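Local coordinates for malonyl CoA:acyl carrier protein malonyltransferase (Streptomyces coelicolor, PDB 1NM2), which probably transfers the malonyl group from malonyl-CoA to the holo acyl carrier protein, supplying malonyl-ACP for fatty acid biosynthesis, at residues K48-A51 and D52-R55. Numbering follows the deposited sequence.
Sequences KADA and DEIR. With NI (nickel (II) ion), chain B.
D50 and E53 form a capping box at the start of the short helix 51-54. The N-cap D50 takes E53 N weakly on OD1 (3.4 Å, 158° at the hydrogen), and E53 returns the bond, its OE2 accepting from D50 N at 3.3 Å, again weak. E53 N is shared with D50 O, which also accepts weakly from I54 N. With D50 CG lying between backbone N and carbonyl carbon (chi1 51°), OD2 binds the nickel ion at 2.1 Å, while OD1, turned to the helix start, makes a longer 2.7 Å contact with it. D52 OD2 binds the same ion, also at 2.1 Å, the two carboxylate planes 61° apart. The nickel probably offsets the repulsion between D50 OD1 and D52 OD2, 2.9 Å apart. The nickel-bound water donates to E53 OE2 (2.8 Å), placing E53 in the metal's second shell, while E53 OE1 accepts from H44 NE2. An alanine in place of E53 would probably leave D50 N, this water and H44 without the carboxylate they bond to. A49 CB meets I54 CG2 at 3.9 Å. The turn links helix 42-47, where E53 also touches F45, to helix 51-54, whose I54 packs on the P15 loop and accepts from Q13 through its carbonyl.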
loop_
_atom_site.group_PDB
_atom_site.type_symbol
_atom_site.label_atom_id
_atom_site.label_comp_id
_atom_site.label_asym_id
_atom_site.label_seq_id
_atom_site.Cartn_x
_atom_site.Cartn_y
_atom_site.Cartn_z
ATOM N N LYS A 48 -12.991 -2.784 -17.203
ATOM C CA LYS A 48 -12.625 -3.009 -18.605
ATOM C C LYS A 48 -11.153 -2.802 -18.960
ATOM O O LYS A 48 -10.630 -3.460 -19.863
ATOM C CB LYS A 48 -13.473 -2.112 -19.516
ATOM C CG LYS A 48 -14.946 -2.023 -19.129
ATOM C CD LYS A 48 -15.657 -3.362 -19.242
ATOM C CE LYS A 48 -15.838 -3.780 -20.691
ATOM N NZ LYS A 48 -16.552 -5.091 -20.804
ATOM N N ALA A 49 -10.490 -1.883 -18.266
ATOM C CA ALA A 49 -9.089 -1.596 -18.545
ATOM C C ALA A 49 -8.185 -2.827 -18.452
ATOM O O ALA A 49 -8.326 -3.651 -17.554
ATOM C CB ALA A 49 -8.586 -0.511 -17.603
ATOM N N ASP A 50 -7.249 -2.940 -19.388
ATOM C CA ASP A 50 -6.323 -4.060 -19.387
ATOM C C ASP A 50 -5.068 -3.743 -18.576
ATOM O O ASP A 50 -4.996 -2.730 -17.886
ATOM C CB ASP A 50 -5.931 -4.439 -20.815
ATOM C CG ASP A 50 -5.455 -3.252 -21.624
ATOM O OD1 ASP A 50 -4.864 -2.313 -21.041
ATOM O OD2 ASP A 50 -5.664 -3.274 -22.854
ATOM N N ALA A 51 -4.074 -4.613 -18.688
ATOM C CA ALA A 51 -2.829 -4.471 -17.946
ATOM C C ALA A 51 -2.095 -3.142 -18.100
ATOM O O ALA A 51 -1.712 -2.526 -17.100
ATOM C CB ALA A 51 -1.894 -5.621 -18.301
ATOM N N ASP A 52 -1.898 -2.683 -19.333
ATOM C CA ASP A 52 -1.161 -1.438 -19.522
ATOM C C ASP A 52 -1.847 -0.206 -18.929
ATOM O O ASP A 52 -1.174 0.703 -18.441
ATOM C CB ASP A 52 -0.833 -1.218 -21.009
ATOM C CG ASP A 52 -2.047 -0.852 -21.841
ATOM O OD1 ASP A 52 -2.530 0.299 -21.739
ATOM O OD2 ASP A 52 -2.514 -1.723 -22.606
ATOM N N GLU A 53 -3.178 -0.184 -18.941
ATOM C CA GLU A 53 -3.917 0.956 -18.403
ATOM C C GLU A 53 -3.862 1.049 -16.885
ATOM O O GLU A 53 -3.763 2.143 -16.337
ATOM C CB GLU A 53 -5.384 0.905 -18.834
ATOM C CG GLU A 53 -5.605 0.995 -20.331
ATOM C CD GLU A 53 -7.070 0.842 -20.698
ATOM O OE1 GLU A 53 -7.863 1.769 -20.403
ATOM O OE2 GLU A 53 -7.422 -0.218 -21.266
ATOM N N ILE A 54 -3.924 -0.088 -16.198
ATOM C CA ILE A 54 -3.902 -0.053 -14.742
ATOM C C ILE A 54 -2.502 -0.091 -14.149
ATOM O O ILE A 54 -2.335 -0.078 -12.932
ATOM C CB ILE A 54 -4.762 -1.180 -14.132
ATOM C CG1 ILE A 54 -4.196 -2.552 -14.502
ATOM C CG2 ILE A 54 -6.193 -1.047 -14.627
ATOM C CD1 ILE A 54 -4.996 -3.700 -13.920
ATOM N N ARG A 55 -1.495 -0.137 -15.015
ATOM C CA ARG A 55 -0.112 -0.127 -14.562
ATOM C C ARG A 55 0.253 1.344 -14.393
ATOM O O ARG A 55 1.232 1.688 -13.737
ATOM C CB ARG A 55 0.791 -0.795 -15.596
ATOM C CG ARG A 55 2.267 -0.846 -15.222
ATOM C CD ARG A 55 2.956 -1.919 -16.045
ATOM N NE ARG A 55 4.407 -1.804 -16.047
ATOM C CZ ARG A 55 5.218 -2.722 -16.566
ATOM N NH1 ARG A 55 4.711 -3.816 -17.118
ATOM N NH2 ARG A 55 6.532 -2.546 -16.534
HETATM NI NI NI B . -4.364 -1.725 -23.585
HETATM O O HOH W 1 -5.477 -0.389 -23.307
#